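Malate dehydrogenase (Porphyromonas gingivalis, PDB 3FI9) probably catalyses the reversible, NAD-dependent interconversion of malate and oxaloacetate. Local coordinates at residues G18-N23 / Q238-V243; T12-A17 / K78-S83. All coordinates share one frame; numbering follows the deposited sequence.

Interaction 1: G18-N23 / Q238-V243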
loop_
_atom_site.group_PDB
_atom_site.type_symbol
_atom_site.label_atom_id
_atom_site.label_comp_id
_atom_site.label_asym_id
_atom_site.label_seq_id
_atom_site.Cartn_x
_atom_site.Cartn_y
_atom_site.Cartn_z
ATOM N N GLY A 18 12.728 2.299 -2.396
ATOM C CA GLY A 18 12.374 2.851 -1.097
ATOM C C GLY A 18 10.968 2.564 -0.566
ATOM O O GLY A 18 10.104 1.981 -1.251
ATOM N N MET A 19 10.756 2.962 0.684
ATOM C CA MET A 19 9.482 2.775 1.347
ATOM C C MET A 19 8.369 3.533 0.633
ATOM O O MET A 19 7.282 2.986 0.383
ATOM C CB MET A 19 9.603 3.163 2.831
ATOM C CG MET A 19 10.524 2.172 3.645
ATOM S SD MET A 19 9.871 0.472 3.719
ATOM C CE MET A 19 8.276 0.773 4.407
ATOM N N ILE A 20 8.633 4.778 0.263
ATOM C CA ILE A 20 7.685 5.482 -0.599
ATOM C C ILE A 20 7.475 4.868 -2.024
ATOM O O ILE A 20 6.327 4.599 -2.459
ATOM C CB ILE A 20 8.076 6.953 -0.756
ATOM C CG1 ILE A 20 8.030 7.673 0.594
ATOM C CG2 ILE A 20 7.140 7.608 -1.743
ATOM C CD1 ILE A 20 8.607 9.083 0.518
ATOM N N GLY A 21 8.569 4.681 -2.758
ATOM C CA GLY A 21 8.451 4.150 -4.148
ATOM C C GLY A 21 7.820 2.762 -4.198
ATOM O O GLY A 21 7.068 2.432 -5.125
ATOM N N SER A 22 8.148 1.918 -3.234
ATOM C CA SER A 22 7.574 0.554 -3.239
ATOM C C SER A 22 6.030 0.619 -3.022
ATOM O O SER A 22 5.221 -0.135 -3.636
ATOM C CB SER A 22 8.296 -0.352 -2.231
ATOM O OG SER A 22 8.046 -0.011 -0.857
ATOM N N ASN A 23 5.620 1.508 -2.126
ATOM C CA ASN A 23 4.195 1.712 -1.865
ATOM C C ASN A 23 3.553 2.290 -3.104
ATOM O O ASN A 23 2.448 1.930 -3.440
ATOM C CB ASN A 23 3.973 2.580 -0.618
ATOM C CG ASN A 23 2.481 2.666 -0.210
ATOM O OD1 ASN A 23 1.712 3.384 -0.820
ATOM N ND2 ASN A 23 2.109 1.975 0.860
ATOM N N GLN A 238 3.421 6.129 3.370
ATOM C CA GLN A 238 2.178 5.702 2.764
ATOM C C GLN A 238 1.372 6.900 2.245
ATOM O O GLN A 238 0.826 6.851 1.101
ATOM C CB GLN A 238 1.352 4.875 3.726
ATOM C CG GLN A 238 2.030 3.585 4.172
ATOM C CD GLN A 238 1.135 2.802 5.164
ATOM O OE1 GLN A 238 1.461 2.695 6.377
ATOM N NE2 GLN A 238 -0.021 2.300 4.668
ATOM N N SER A 239 1.287 7.988 3.023
ATOM C CA SER A 239 0.489 9.112 2.498
ATOM C C SER A 239 1.107 9.841 1.282
ATOM O O SER A 239 0.399 10.110 0.322
ATOM C CB SER A 239 -0.023 10.079 3.595
ATOM O OG SER A 239 1.066 10.563 4.425
ATOM N N PRO A 240 2.430 10.144 1.313
ATOM C CA PRO A 240 2.994 10.781 0.147
ATOM C C PRO A 240 2.861 9.884 -1.065
ATOM O O PRO A 240 2.702 10.378 -2.155
ATOM C CB PRO A 240 4.485 10.958 0.480
ATOM C CG PRO A 240 4.746 10.105 1.668
ATOM C CD PRO A 240 3.443 9.884 2.371
ATOM N N SER A 241 2.951 8.582 -0.860
ATOM C CA SER A 241 2.844 7.626 -1.956
ATOM C C SER A 241 1.451 7.656 -2.542
ATOM O O SER A 241 1.248 7.908 -3.745
ATOM C CB SER A 241 3.135 6.211 -1.456
ATOM O OG SER A 241 2.638 5.290 -2.426
ATOM N N TYR A 242 0.460 7.391 -1.695
ATOM C CA TYR A 242 -0.903 7.304 -2.184
ATOM C C TYR A 242 -1.330 8.615 -2.898
ATOM O O TYR A 242 -1.893 8.592 -3.987
ATOM C CB TYR A 242 -1.871 7.002 -1.029
ATOM C CG TYR A 242 -3.283 6.980 -1.491
ATOM C CD1 TYR A 242 -3.795 5.882 -2.189
ATOM C CD2 TYR A 242 -4.129 8.031 -1.198
ATOM C CE1 TYR A 242 -5.146 5.870 -2.622
ATOM C CE2 TYR A 242 -5.425 8.027 -1.639
ATOM C CZ TYR A 242 -5.918 6.963 -2.353
ATOM O OH TYR A 242 -7.247 7.011 -2.718
ATOM N N VAL A 243 -1.013 9.757 -2.299
ATOM C CA VAL A 243 -1.510 11.042 -2.848
ATOM C C VAL A 243 -0.859 11.346 -4.228
ATOM O O VAL A 243 -1.548 11.686 -5.222
ATOM C CB VAL A 243 -1.373 12.191 -1.811
ATOM C CG1 VAL A 243 -1.722 13.555 -2.456
ATOM C CG2 VAL A 243 -2.297 11.880 -0.570
#
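Ile20 and Ser241 bring their backbones closest, 5.5 Å from CA to CA, where the first turns of two helices cross. The axes of 19-23 and 238-243 pass 8.4 Å apart at 41°, with N-to-C directions more parallel than antiparallel. Gly18 is the N-cap of the first helix. Its carbonyl O accepts from Ser22 N and Ser22 OG, which arrive from opposite faces of the carbonyl plane.

One side-chain hydrogen bond joins the helices. Ser241 OG donates to Asn23 OD1 at 2.7 Å. The donor lies in the amide plane, on a lone pair, with a C=O...OG angle of 120°. Asn23 CG is anti to its backbone N (chi1 -173°), which carries CG toward the second helix. The other end of this amide, ND2, lies 3.7 Å from Gln238 CG. The two side chains cross at about a right angle there. Asn23 ND2 also donates to Gln26 OE1 of the second subunit, so the amide is held at both ends. On the other flank the contact is apolar: Ile20 CD1 reaches Pro240 CG at 4.2 Å. The carbonyl O of Ile20 lies 3.7 Å from Ser241 CB.

The contact joins the first helix of the NAD-binding domain, whose N-terminal turn belongs to the predicted NAD site, to a helix of the C-terminal domain. Gln238 hydrogen-bonds to Arg232 through OE1 and to Ser22 O of the second subunit through NE2. Pro240 rests on Leu150 of strand 147-150, while Ser241 also touches Met24 and Thr27 further along helix 19-30.

Interaction 2: T12-A17 / K78-S83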
loop_
_atom_site.group_PDB
_atom_site.type_symbol
_atom_site.label_atom_id
_atom_site.label_comp_id
_atom_site.label_asym_id
_atom_site.label_seq_id
_atom_site.Cartn_x
_atom_site.Cartn_y
_atom_site.Cartn_z
ATOM N N THR A 12 6.621 5.040 -15.285
ATOM C CA THR A 12 7.843 4.754 -14.562
ATOM C C THR A 12 7.944 5.431 -13.193
ATOM O O THR A 12 7.864 6.667 -13.058
ATOM C CB THR A 12 9.040 5.155 -15.398
ATOM O OG1 THR A 12 9.059 4.342 -16.577
ATOM C CG2 THR A 12 10.345 4.962 -14.614
ATOM N N ILE A 13 8.202 4.616 -12.188
ATOM C CA ILE A 13 8.421 5.120 -10.826
ATOM C C ILE A 13 9.887 5.238 -10.606
ATOM O O ILE A 13 10.588 4.243 -10.702
ATOM C CB ILE A 13 7.871 4.142 -9.774
ATOM C CG1 ILE A 13 6.374 3.937 -9.960
ATOM C CG2 ILE A 13 8.171 4.654 -8.315
ATOM C CD1 ILE A 13 5.575 5.160 -10.167
ATOM N N VAL A 14 10.377 6.446 -10.317
ATOM C CA VAL A 14 11.774 6.598 -9.968
ATOM C C VAL A 14 11.923 6.599 -8.445
ATOM O O VAL A 14 11.160 7.250 -7.765
ATOM C CB VAL A 14 12.364 7.907 -10.590
ATOM C CG1 VAL A 14 13.764 8.158 -10.084
ATOM C CG2 VAL A 14 12.389 7.793 -12.074
ATOM N N GLY A 15 12.877 5.844 -7.912
ATOM C CA GLY A 15 13.031 5.769 -6.472
ATOM C C GLY A 15 12.226 4.617 -5.914
ATOM O O GLY A 15 11.833 4.644 -4.761
ATOM N N ALA A 16 11.978 3.615 -6.758
ATOM C CA ALA A 16 11.062 2.502 -6.438
ATOM C C ALA A 16 11.545 1.533 -5.342
ATOM O O ALA A 16 10.742 0.767 -4.799
ATOM C CB ALA A 16 10.754 1.694 -7.742
ATOM N N ALA A 17 12.847 1.546 -5.017
ATOM C CA ALA A 17 13.343 0.596 -4.016
ATOM C C ALA A 17 12.996 1.006 -2.590
ATOM O O ALA A 17 13.006 0.174 -1.690
ATOM C CB ALA A 17 14.867 0.370 -4.149
ATOM N N LYS A 78 5.711 7.499 -20.650
ATOM C CA LYS A 78 4.840 8.641 -20.852
ATOM C C LYS A 78 4.418 9.347 -19.559
ATOM O O LYS A 78 3.924 10.470 -19.604
ATOM C CB LYS A 78 3.565 8.228 -21.555
ATOM C CG LYS A 78 3.794 7.790 -23.049
ATOM C CD LYS A 78 4.617 8.816 -23.833
ATOM C CE LYS A 78 4.449 8.581 -25.344
ATOM N NZ LYS A 78 5.362 7.516 -25.745
ATOM N N TYR A 79 4.533 8.646 -18.448
ATOM C CA TYR A 79 4.266 9.225 -17.105
ATOM C C TYR A 79 5.394 8.832 -16.215
ATOM O O TYR A 79 5.907 7.716 -16.297
ATOM C CB TYR A 79 2.936 8.720 -16.532
ATOM C CG TYR A 79 1.824 9.031 -17.480
ATOM C CD1 TYR A 79 1.154 10.237 -17.418
ATOM C CD2 TYR A 79 1.505 8.145 -18.534
ATOM C CE1 TYR A 79 0.114 10.545 -18.346
ATOM C CE2 TYR A 79 0.520 8.450 -19.437
ATOM C CZ TYR A 79 -0.186 9.635 -19.329
ATOM O OH TYR A 79 -1.167 9.935 -20.244
ATOM N N ILE A 80 5.808 9.769 -15.357
ATOM C CA ILE A 80 6.896 9.518 -14.458
ATOM C C ILE A 80 6.543 10.086 -13.106
ATOM O O ILE A 80 6.072 11.226 -13.015
ATOM C CB ILE A 80 8.195 10.255 -14.899
ATOM C CG1 ILE A 80 8.683 9.724 -16.261
ATOM C CG2 ILE A 80 9.285 10.051 -13.826
ATOM C CD1 ILE A 80 9.847 10.547 -16.851
ATOM N N VAL A 81 6.795 9.318 -12.059
ATOM C CA VAL A 81 6.668 9.839 -10.703
ATOM C C VAL A 81 7.967 9.572 -9.999
ATOM O O VAL A 81 8.359 8.433 -9.886
ATOM C CB VAL A 81 5.538 9.118 -9.926
ATOM C CG1 VAL A 81 5.515 9.553 -8.412
ATOM C CG2 VAL A 81 4.211 9.372 -10.621
ATOM N N SER A 82 8.622 10.611 -9.486
ATOM C CA SER A 82 9.896 10.395 -8.755
ATOM C C SER A 82 9.932 10.734 -7.291
ATOM O O SER A 82 9.644 11.883 -6.915
ATOM C CB SER A 82 11.060 11.159 -9.401
ATOM O OG SER A 82 12.252 10.952 -8.635
ATOM N N SER A 83 10.319 9.751 -6.472
ATOM C CA SER A 83 10.712 10.040 -5.107
ATOM C C SER A 83 12.192 9.825 -4.989
ATOM O O SER A 83 12.664 9.444 -3.938
ATOM C CB SER A 83 10.024 9.141 -4.078
ATOM O OG SER A 83 10.128 7.784 -4.493
HETATM O O HOH W 1 11.204 5.832 -2.514
#
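Thr12 pairs with Ile80 within the parallel ladder between strands 10-14 and 77-82. Thr12 N donates to Tyr79 O at 2.9 Å and its carbonyl O accepts from Val81 N at 3.0 Å, so Thr12 bonds to the residues on either side of Ile80. The same O lies 3.3 Å from Ile80 CA in a CA-H...O contact. Thr12 OG1 turns to another partner, Ala73 O.

Ile13 pairs with Val81, and their side chains lie side by side on one face of the sheet. Ile13 CD1 meets Val81 CB at 4.0 Å. Chi2 of -46° brings CD1 alongside Val81.

Val14 sits beside Ser82 on the opposite face. Val14 N donates to Val81 O, and Val14 O accepts from Ser83 N at 2.9 Å, carrying the ladder just past the strand. Val14 CG1 lies 3.5 Å from Ser82 OG, which hydrogen-bonds to Gly84 N. Val14 CG2 packs on Ile80 CG2.

At Gly15 the chain turns with a positive phi of 92°, a conformation readily open to glycine, and the backbone passes close to Ser83. A water donates to Gly15 O at 2.6 Å and also bonds to Ser83 OG, bridging the residues just past the two strand ends. Gly15, Ala16 and Ala17 open the predicted NAD-binding loop of this Rossmann fold, and Ala17 N is bonded to Asp41 OD2.

Strand 37-40 pairs with the far edge of strand 10-14. Helix 19-30 covers Ile13 and Val81 through Met24, and helix 94-115 covers Ile80 and Ser82 through Ile112 and Leu108.

From the N terminus, strand 10-14 leads through the glycine-containing loop directly into helix 19-30. Interaction 2 uses the strand and loop; interaction 1 uses the start of the helix. Interaction 2 closes a loop of about 60 residues when strand 77-82 returns beside strand 10-14. Interaction 1 closes one of more than 200, when helix 238-251 comes back to helix 19-30. The two connections cross along the chain. Their centres are 11 Å apart and they touch, with Ile20 CG2 4.0 Å from Ser83 CB. Interaction 2 pairs two neighbouring strands in the sheet of the NAD-binding domain, and interaction 1 joins that domain to the C-terminal one.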